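Local atomic coordinates of heme oxygenase (Leptospira interrogans, PDB entry 5KZL), a protein that catalyses the oxygen-dependent opening of the heme ring to a biliverdin, releasing carbon monoxide and iron, as a heme oxygenase linked to virulence. Residues S57-L62 / Y80-L85; Q90-T95 / R149-P154; Q108-R113 / L203-I208. The protein carries 1 engineered substitution. One frame throughout, in Å; residues are numbered along the deposited sequence. Where two conformers were deposited one is given.

Contact 1 of 3, residues S57-L62 / Y80-L85; sequences SMEEEL and YRKNAL
The carboxylate of E59 grips the start of helix 82-93 with both oxygens. OE2 accepts the backbone N-H of R81 at 2.8 Å from N, nearly straight at 170°, while OE1 takes N of K82 at 2.9 Å. Each oxygen uses its syn lone pair, so the two bonds lie side by side and fix the rotation of the group. OE2 is also hydrogen-bonded to the hydroxyl of Y133, and the positive end of the helix would be expected to favour the charged form. Packing where the carboxylate meets the helix start is close, with CB of K82 3.1 Å from OE1 of E59. Beside the two hydrogen bonds, CG of E59 rides over one face of the Y80 ring, 3.9 Å from its centroid, in a CH-pi contact; carboxylate and ring planes are only 16° apart. Farther along, L62 CB lies 4.0 Å from Y80 OH, whose polar partner is E63. R81 turns away to bond the carbonyls of F161 and E163. In the all-helical heme oxygenase fold, helix 125-151 borders this junction of helices 41-64 and 82-93 through Y133, which touches M58, L62 and Y80, while S57 and E61 face helix 105-120.

Contact 2 of 3, residues Q90-T95 / R149-P154; sequences QFFYGT and RALNLP
The ring of F92 receives the ring of its neighbour F91 on one face: CD2 of F91 stands 3.7 Å above the plane, over its centre, while CD2 of F92 lies in plane at the F91 ring's edge. Y44 also meets the F92 ring. In the all-helical heme oxygenase fold this pair, in the last turn of helix 82-93, packs against the end of helix 125-151 and the residues that follow it, a wholly apolar surface contact. L153 supplies the central methyl, its CD2 lying 3.7 Å from F91 CE2 and 3.9 Å from F92 CE1, so one branch serves both rings. L151 crosses F92 at about a right angle and sets CD1 3.9 Å from F92 CE1. P154 meets F91 tip to tip, its CD 3.6 Å from F91 CZ. Different first torsions of the two phenylalanines, CG anti to the backbone N in F91 (chi1 170°) but anti to the carbonyl carbon in F92, let successive residues reach the same partner. Each segment leaves its helix through a residue of positive phi, G94 and N152. Across the first turn, NE2 of Q90 donates to G94 O at 2.8 Å, from above the carbonyl plane.

Contact 3 of 3, residues Q108-R113 / L203-I208; sequences QDYVQR and LLNQGI
Segments 108-113 and 203-208 are helical and run nearly antiparallel, at 156°, with axes 9.8 Å apart and Y110 facing L204 at 5.8 Å between their CA atoms. Y110 carries the contact. Its CG, anti to the backbone N, sends the ring across to the other helix, where CB of L204 sits over one face, 3.9 Å from the ring centroid, a CH-pi arrangement displaced toward the rim. The two branches of L204 then part: CD2 rests 3.9 Å from CA of Y110, while CD1 meets the aliphatic part of R113, 3.8 Å from its CG. Bent at chi2, R113 carries its guanidinium on to a salt bridge with E197 of helix 188-210, a second tie between the same two helices. I208 approaches the ring at its edge, with CD1 4.2 Å from CD2 of Y110. At the far tip ND2 of N205 donates to the hydroxyl of Y110 over 2.9 Å, with an N-H...O angle of 152°; amide and ring planes stand 79° apart. ND2 also bonds the carbonyl of V201 one turn earlier, and OD1 accepts from R132. The buried amide is thus held at both of its polar atoms. N205 touches the heme, so Y110 can be read as a second-shell residue; the bond from ND2 to its hydroxyl is consistent with fixing how that amide is turned in the pocket.

The three contacts show one helical bundle joined at different depths around a single cofactor. Contact 3 reaches the pocket, the N205 side chain lying about 4 Å from the heme, whereas the side chains of R81 in contact 1 and L151 in contact 2 are about 12 and 14 Å away. Contacts 1 and 3, centres 15 Å apart, touch where helix 41-64 packs on helix 105-120, OG of S57 lying 3.8 Å from CG1 of V111. Contacts 1 and 2 share helix 82-93, the first at its start and the second at its end, their centres 21 Å apart. Contacts 2 and 3 stay separate, at 25 Å between centres, although their segments alternate along the chain.

Contact 1 of 3, residues S57-L62 / Y80-L85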
loop_
_atom_site.group_PDB
_atom_site.type_symbol
_atom_site.label_atom_id
_atom_site.label_comp_id
_atom_site.label_asym_id
_atom_site.label_seq_id
_atom_site.Cartn_x
_atom_site.Cartn_y
_atom_site.Cartn_z
ATOM N N SER A 57 -6.073 8.721 2.184
ATOM C CA SER A 57 -6.303 8.719 3.637
ATOM C C SER A 57 -5.007 8.442 4.404
ATOM O O SER A 57 -4.668 9.197 5.320
ATOM C CB SER A 57 -7.353 7.684 4.016
ATOM O OG SER A 57 -7.606 7.788 5.411
ATOM N N MET A 58 -4.272 7.362 4.019
ATOM C CA MET A 58 -3.024 7.040 4.694
ATOM C C MET A 58 -2.052 8.220 4.664
ATOM O O MET A 58 -1.479 8.534 5.713
ATOM C CB MET A 58 -2.419 5.749 4.130
ATOM C CG MET A 58 -1.143 5.338 4.824
ATOM S SD MET A 58 -0.616 3.664 4.431
ATOM C CE MET A 58 -0.265 3.818 2.744
ATOM N N GLU A 59 -1.919 8.917 3.508
ATOM C CA GLU A 59 -1.021 10.070 3.349
ATOM C C GLU A 59 -1.527 11.287 4.100
ATOM O O GLU A 59 -0.716 12.005 4.692
ATOM C CB GLU A 59 -0.702 10.335 1.873
ATOM C CG GLU A 59 0.054 9.104 1.366
ATOM C CD GLU A 59 0.154 8.692 -0.091
ATOM O OE1 GLU A 59 -0.151 9.505 -0.990
ATOM O OE2 GLU A 59 0.632 7.560 -0.327
ATOM N N GLU A 60 -2.852 11.440 4.210
ATOM C CA GLU A 60 -3.403 12.523 5.031
ATOM C C GLU A 60 -3.009 12.314 6.508
ATOM O O GLU A 60 -2.539 13.238 7.177
ATOM C CB GLU A 60 -4.925 12.542 4.904
ATOM C CG GLU A 60 -5.410 13.335 3.715
ATOM C CD GLU A 60 -6.914 13.298 3.517
ATOM O OE1 GLU A 60 -7.631 12.825 4.432
ATOM O OE2 GLU A 60 -7.375 13.727 2.434
ATOM N N GLU A 61 -3.162 11.078 6.985
ATOM C CA GLU A 61 -2.884 10.689 8.364
ATOM C C GLU A 61 -1.388 10.617 8.694
ATOM O O GLU A 61 -0.994 11.030 9.788
ATOM C CB GLU A 61 -3.637 9.384 8.705
ATOM C CG GLU A 61 -5.164 9.485 8.568
ATOM C CD GLU A 61 -5.820 10.754 9.089
ATOM O OE1 GLU A 61 -5.424 11.254 10.166
ATOM O OE2 GLU A 61 -6.728 11.265 8.401
ATOM N N LEU A 62 -0.541 10.150 7.762
ATOM C CA LEU A 62 0.911 10.130 7.983
ATOM C C LEU A 62 1.470 11.563 8.047
ATOM O O LEU A 62 2.370 11.841 8.845
ATOM C CB LEU A 62 1.632 9.302 6.904
ATOM C CG LEU A 62 1.470 7.775 7.028
ATOM C CD1 LEU A 62 1.995 7.092 5.780
ATOM C CD2 LEU A 62 2.202 7.216 8.301
ATOM N N TYR A 80 4.970 8.088 -1.091
ATOM C CA TYR A 80 3.573 8.490 -1.351
ATOM C C TYR A 80 3.108 8.106 -2.747
ATOM O O TYR A 80 3.862 8.253 -3.727
ATOM C CB TYR A 80 3.317 9.966 -1.042
ATOM C CG TYR A 80 3.449 10.380 0.412
ATOM C CD1 TYR A 80 3.668 9.436 1.419
ATOM C CD2 TYR A 80 3.335 11.717 0.784
ATOM C CE1 TYR A 80 3.789 9.822 2.757
ATOM C CE2 TYR A 80 3.453 12.114 2.116
ATOM C CZ TYR A 80 3.708 11.167 3.094
ATOM O OH TYR A 80 3.788 11.575 4.395
ATOM N N ARG A 81 1.875 7.564 -2.812
ATOM C CA ARG A 81 1.272 6.981 -4.016
ATOM C C ARG A 81 0.061 7.704 -4.560
ATOM O O ARG A 81 -0.307 7.435 -5.707
ATOM C CB ARG A 81 0.905 5.489 -3.758
ATOM C CG ARG A 81 2.047 4.553 -3.288
ATOM C CD ARG A 81 3.088 4.267 -4.359
ATOM N NE ARG A 81 4.041 5.372 -4.527
ATOM C CZ ARG A 81 4.720 5.616 -5.647
ATOM N NH1 ARG A 81 5.568 6.638 -5.709
ATOM N NH2 ARG A 81 4.582 4.824 -6.698
ATOM N N LYS A 82 -0.592 8.587 -3.757
ATOM C CA LYS A 82 -1.831 9.266 -4.174
ATOM C C LYS A 82 -1.729 9.906 -5.571
ATOM O O LYS A 82 -2.606 9.671 -6.410
ATOM C CB LYS A 82 -2.275 10.304 -3.119
ATOM C CG LYS A 82 -3.492 11.155 -3.468
ATOM C CD LYS A 82 -3.585 12.327 -2.514
ATOM C CE LYS A 82 -4.036 13.577 -3.215
ATOM N NZ LYS A 82 -4.004 14.751 -2.306
ATOM N N ASN A 83 -0.647 10.665 -5.826
ATOM C CA ASN A 83 -0.470 11.334 -7.126
ATOM C C ASN A 83 -0.170 10.369 -8.269
ATOM O O ASN A 83 -0.654 10.578 -9.380
ATOM C CB ASN A 83 0.570 12.443 -7.038
ATOM C CG ASN A 83 0.112 13.618 -6.198
ATOM O OD1 ASN A 83 -1.072 13.964 -6.124
ATOM N ND2 ASN A 83 1.053 14.292 -5.581
ATOM N N ALA A 84 0.580 9.298 -7.992
ATOM C CA ALA A 84 0.883 8.252 -8.983
ATOM C C ALA A 84 -0.435 7.575 -9.386
ATOM O O ALA A 84 -0.682 7.390 -10.582
ATOM C CB ALA A 84 1.842 7.225 -8.398
ATOM N N LEU A 85 -1.305 7.275 -8.389
ATOM C CA LEU A 85 -2.626 6.673 -8.603
ATOM C C LEU A 85 -3.534 7.554 -9.457
ATOM O O LEU A 85 -4.130 7.054 -10.417
ATOM C CB LEU A 85 -3.281 6.276 -7.268
ATOM C CG LEU A 85 -2.639 5.011 -6.676
ATOM C CD1 LEU A 85 -2.893 4.885 -5.216
ATOM C CD2 LEU A 85 -3.095 3.750 -7.419
#

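Contact 2 of 3, residues Q90-T95 / R149-P154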
loop_
_atom_site.group_PDB
_atom_site.type_symbol
_atom_site.label_atom_id
_atom_site.label_comp_id
_atom_site.label_asym_id
_atom_site.label_seq_id
_atom_site.Cartn_x
_atom_site.Cartn_y
_atom_site.Cartn_z
ATOM N N GLN A 90 -6.161 8.746 -14.601
ATOM C CA GLN A 90 -6.379 9.577 -15.779
ATOM C C GLN A 90 -6.048 8.766 -17.066
ATOM O O GLN A 90 -6.763 8.907 -18.054
ATOM C CB GLN A 90 -5.520 10.860 -15.692
ATOM C CG GLN A 90 -5.787 11.910 -16.806
ATOM C CD GLN A 90 -5.154 11.557 -18.145
ATOM O OE1 GLN A 90 -3.988 11.142 -18.228
ATOM N NE2 GLN A 90 -5.923 11.675 -19.232
ATOM N N PHE A 91 -4.979 7.933 -17.057
ATOM C CA PHE A 91 -4.651 7.145 -18.254
ATOM C C PHE A 91 -5.813 6.193 -18.616
ATOM O O PHE A 91 -6.201 6.101 -19.785
ATOM C CB PHE A 91 -3.329 6.362 -18.098
ATOM C CG PHE A 91 -3.112 5.374 -19.232
ATOM C CD1 PHE A 91 -2.665 5.808 -20.479
ATOM C CD2 PHE A 91 -3.444 4.034 -19.079
ATOM C CE1 PHE A 91 -2.517 4.905 -21.537
ATOM C CE2 PHE A 91 -3.329 3.139 -20.143
ATOM C CZ PHE A 91 -2.865 3.579 -21.364
ATOM N N PHE A 92 -6.335 5.464 -17.618
ATOM C CA PHE A 92 -7.412 4.505 -17.868
ATOM C C PHE A 92 -8.785 5.145 -18.169
ATOM O O PHE A 92 -9.527 4.641 -19.023
ATOM C CB PHE A 92 -7.523 3.489 -16.721
ATOM C CG PHE A 92 -6.334 2.562 -16.733
ATOM C CD1 PHE A 92 -6.211 1.577 -17.702
ATOM C CD2 PHE A 92 -5.291 2.728 -15.821
ATOM C CE1 PHE A 92 -5.072 0.766 -17.760
ATOM C CE2 PHE A 92 -4.156 1.921 -15.878
ATOM C CZ PHE A 92 -4.057 0.936 -16.840
ATOM N N TYR A 93 -9.128 6.225 -17.464
ATOM C CA TYR A 93 -10.449 6.839 -17.622
ATOM C C TYR A 93 -10.543 8.020 -18.595
ATOM O O TYR A 93 -11.665 8.397 -18.968
ATOM C CB TYR A 93 -10.981 7.270 -16.264
ATOM C CG TYR A 93 -11.480 6.116 -15.428
ATOM C CD1 TYR A 93 -12.741 5.562 -15.647
ATOM C CD2 TYR A 93 -10.714 5.601 -14.388
ATOM C CE1 TYR A 93 -13.212 4.507 -14.872
ATOM C CE2 TYR A 93 -11.186 4.552 -13.592
ATOM C CZ TYR A 93 -12.435 4.006 -13.842
ATOM O OH TYR A 93 -12.916 2.962 -13.086
ATOM N N GLY A 94 -9.404 8.634 -18.928
ATOM C CA GLY A 94 -9.345 9.834 -19.756
ATOM C C GLY A 94 -9.502 11.034 -18.840
ATOM O O GLY A 94 -8.662 11.932 -18.816
ATOM N N THR A 95 -10.572 11.015 -18.026
ATOM C CA THR A 95 -10.880 12.001 -16.998
ATOM C C THR A 95 -11.479 11.227 -15.820
ATOM O O THR A 95 -12.499 10.550 -15.984
ATOM C CB THR A 95 -11.739 13.164 -17.550
ATOM O OG1 THR A 95 -12.192 13.951 -16.457
ATOM C CG2 THR A 95 -12.932 12.700 -18.401
ATOM N N ARG A 149 2.210 -6.002 -19.576
ATOM C CA ARG A 149 2.098 -7.167 -20.435
ATOM C C ARG A 149 0.616 -7.611 -20.480
ATOM O O ARG A 149 0.071 -7.831 -21.564
ATOM C CB ARG A 149 3.024 -8.254 -19.874
ATOM C CG ARG A 149 2.852 -9.604 -20.507
ATOM C CD ARG A 149 4.020 -10.525 -20.214
ATOM N NE ARG A 149 4.146 -10.906 -18.806
ATOM C CZ ARG A 149 5.181 -10.586 -18.039
ATOM N NH1 ARG A 149 5.241 -11.015 -16.785
ATOM N NH2 ARG A 149 6.179 -9.856 -18.526
ATOM N N ALA A 150 -0.043 -7.641 -19.313
ATOM C CA ALA A 150 -1.439 -8.045 -19.175
ATOM C C ALA A 150 -2.398 -7.144 -19.930
ATOM O O ALA A 150 -3.341 -7.649 -20.543
ATOM C CB ALA A 150 -1.829 -8.076 -17.714
ATOM N N LEU A 151 -2.172 -5.817 -19.877
ATOM C CA LEU A 151 -3.046 -4.828 -20.522
ATOM C C LEU A 151 -2.524 -4.293 -21.856
ATOM O O LEU A 151 -3.178 -3.453 -22.493
ATOM C CB LEU A 151 -3.331 -3.680 -19.530
ATOM C CG LEU A 151 -4.166 -4.047 -18.291
ATOM C CD1 LEU A 151 -4.097 -2.966 -17.255
ATOM C CD2 LEU A 151 -5.606 -4.378 -18.660
ATOM N N ASN A 152 -1.370 -4.833 -22.318
ATOM C CA ASN A 152 -0.660 -4.411 -23.523
ATOM C C ASN A 152 -0.515 -2.885 -23.505
ATOM O O ASN A 152 -0.892 -2.185 -24.455
ATOM C CB ASN A 152 -1.349 -4.939 -24.811
ATOM C CG ASN A 152 -0.447 -4.866 -26.015
ATOM O OD1 ASN A 152 0.730 -4.503 -25.928
ATOM N ND2 ASN A 152 -0.998 -5.152 -27.178
ATOM N N LEU A 153 -0.006 -2.356 -22.375
ATOM C CA LEU A 153 0.107 -0.920 -22.179
ATOM C C LEU A 153 1.161 -0.252 -23.042
ATOM O O LEU A 153 2.218 -0.847 -23.260
ATOM C CB LEU A 153 0.407 -0.600 -20.698
ATOM C CG LEU A 153 -0.663 -0.970 -19.658
ATOM C CD1 LEU A 153 -0.188 -0.619 -18.258
ATOM C CD2 LEU A 153 -1.992 -0.257 -19.946
ATOM N N PRO A 154 0.945 1.027 -23.449
ATOM C CA PRO A 154 2.023 1.756 -24.152
ATOM C C PRO A 154 3.216 1.939 -23.208
ATOM O O PRO A 154 3.050 1.930 -21.978
ATOM C CB PRO A 154 1.407 3.125 -24.470
ATOM C CG PRO A 154 -0.036 3.023 -24.138
ATOM C CD PRO A 154 -0.235 1.884 -23.206
#

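Contact 3 of 3, residues Q108-R113 / L203-I208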
loop_
_atom_site.group_PDB
_atom_site.type_symbol
_atom_site.label_atom_id
_atom_site.label_comp_id
_atom_site.label_asym_id
_atom_site.label_seq_id
_atom_site.Cartn_x
_atom_site.Cartn_y
_atom_site.Cartn_z
ATOM N N GLN A 108 -14.240 1.966 1.983
ATOM C CA GLN A 108 -14.733 2.795 3.099
ATOM C C GLN A 108 -14.337 2.250 4.481
ATOM O O GLN A 108 -14.005 3.029 5.379
ATOM C CB GLN A 108 -16.270 2.928 3.014
ATOM C CG GLN A 108 -16.748 3.876 1.923
ATOM C CD GLN A 108 -18.255 3.867 1.852
ATOM O OE1 GLN A 108 -18.941 3.980 2.872
ATOM N NE2 GLN A 108 -18.809 3.698 0.652
ATOM N N ASP A 109 -14.388 0.921 4.657
ATOM C CA ASP A 109 -14.028 0.306 5.923
ATOM C C ASP A 109 -12.536 0.419 6.171
ATOM O O ASP A 109 -12.115 0.615 7.315
ATOM C CB ASP A 109 -14.502 -1.140 5.969
ATOM C CG ASP A 109 -16.025 -1.268 6.000
ATOM O OD1 ASP A 109 -16.713 -0.248 6.294
ATOM O OD2 ASP A 109 -16.522 -2.373 5.761
ATOM N N TYR A 110 -11.748 0.339 5.089
ATOM C CA TYR A 110 -10.289 0.453 5.127
ATOM C C TYR A 110 -9.926 1.893 5.512
ATOM O O TYR A 110 -9.211 2.075 6.490
ATOM C CB TYR A 110 -9.692 0.030 3.757
ATOM C CG TYR A 110 -8.200 -0.265 3.677
ATOM C CD1 TYR A 110 -7.305 0.262 4.612
ATOM C CD2 TYR A 110 -7.673 -0.997 2.615
ATOM C CE1 TYR A 110 -5.928 0.041 4.505
ATOM C CE2 TYR A 110 -6.302 -1.221 2.498
ATOM C CZ TYR A 110 -5.436 -0.714 3.453
ATOM O OH TYR A 110 -4.080 -0.883 3.296
ATOM N N VAL A 111 -10.498 2.901 4.832
ATOM C CA VAL A 111 -10.282 4.332 5.120
ATOM C C VAL A 111 -10.696 4.660 6.579
ATOM O O VAL A 111 -9.987 5.375 7.291
ATOM C CB VAL A 111 -11.004 5.211 4.036
ATOM C CG1 VAL A 111 -11.082 6.689 4.442
ATOM C CG2 VAL A 111 -10.335 5.068 2.669
ATOM N N GLN A 112 -11.822 4.107 7.039
ATOM C CA GLN A 112 -12.265 4.304 8.412
ATOM C C GLN A 112 -11.203 3.776 9.383
ATOM O O GLN A 112 -10.910 4.428 10.385
ATOM C CB GLN A 112 -13.588 3.567 8.655
ATOM C CG GLN A 112 -14.026 3.561 10.118
ATOM C CD GLN A 112 -14.623 4.871 10.594
ATOM O OE1 GLN A 112 -14.438 5.944 10.002
ATOM N NE2 GLN A 112 -15.362 4.802 11.686
ATOM N N ARG A 113 -10.646 2.596 9.089
ATOM C CA ARG A 113 -9.626 2.023 9.947
ATOM C C ARG A 113 -8.443 2.952 10.035
ATOM O O ARG A 113 -8.000 3.234 11.144
ATOM C CB ARG A 113 -9.196 0.613 9.513
ATOM C CG ARG A 113 -8.105 0.016 10.396
ATOM C CD ARG A 113 -8.641 -0.367 11.745
ATOM N NE ARG A 113 -7.727 -1.220 12.504
ATOM C CZ ARG A 113 -8.143 -2.193 13.304
ATOM N NH1 ARG A 113 -9.441 -2.437 13.442
ATOM N NH2 ARG A 113 -7.267 -2.932 13.969
ATOM N N LEU A 203 -5.773 -8.122 5.890
ATOM C CA LEU A 203 -7.188 -8.501 5.761
ATOM C C LEU A 203 -7.997 -7.428 5.021
ATOM O O LEU A 203 -8.869 -7.767 4.197
ATOM C CB LEU A 203 -7.792 -8.735 7.154
ATOM C CG LEU A 203 -9.118 -9.506 7.148
ATOM C CD1 LEU A 203 -8.885 -11.026 6.845
ATOM C CD2 LEU A 203 -9.846 -9.332 8.470
ATOM N N LEU A 204 -7.696 -6.139 5.293
ATOM C CA LEU A 204 -8.428 -5.037 4.639
ATOM C C LEU A 204 -8.113 -5.001 3.147
ATOM O O LEU A 204 -9.014 -4.755 2.353
ATOM C CB LEU A 204 -8.155 -3.694 5.317
ATOM C CG LEU A 204 -8.795 -3.531 6.735
ATOM C CD1 LEU A 204 -8.093 -2.434 7.518
ATOM C CD2 LEU A 204 -10.255 -3.183 6.637
ATOM N N ASN A 205 -6.866 -5.354 2.773
ATOM C CA ASN A 205 -6.478 -5.466 1.362
ATOM C C ASN A 205 -7.186 -6.635 0.697
ATOM O O ASN A 205 -7.665 -6.481 -0.420
ATOM C CB ASN A 205 -4.957 -5.589 1.221
ATOM C CG ASN A 205 -4.323 -4.232 1.275
ATOM O OD1 ASN A 205 -4.215 -3.556 0.253
ATOM N ND2 ASN A 205 -4.086 -3.718 2.484
ATOM N N GLN A 206 -7.298 -7.800 1.396
ATOM C CA GLN A 206 -8.042 -8.965 0.882
ATOM C C GLN A 206 -9.508 -8.560 0.644
ATOM O O GLN A 206 -10.106 -8.992 -0.342
ATOM C CB GLN A 206 -7.997 -10.143 1.873
ATOM C CG GLN A 206 -6.600 -10.695 2.126
ATOM C CD GLN A 206 -6.564 -11.929 3.009
ATOM O OE1 GLN A 206 -7.367 -12.860 2.860
ATOM N NE2 GLN A 206 -5.574 -11.994 3.908
ATOM N N GLY A 207 -10.042 -7.718 1.534
ATOM C CA GLY A 207 -11.403 -7.190 1.453
ATOM C C GLY A 207 -11.665 -6.384 0.194
ATOM O O GLY A 207 -12.664 -6.613 -0.494
ATOM N N ILE A 208 -10.755 -5.468 -0.155
ATOM C CA ILE A 208 -10.912 -4.675 -1.381
ATOM C C ILE A 208 -10.705 -5.563 -2.625
ATOM O O ILE A 208 -11.439 -5.407 -3.594
ATOM C CB ILE A 208 -10.081 -3.349 -1.420
ATOM C CG1 ILE A 208 -8.577 -3.596 -1.326
ATOM C CG2 ILE A 208 -10.562 -2.353 -0.353
ATOM C CD1 ILE A 208 -7.673 -2.332 -1.397
#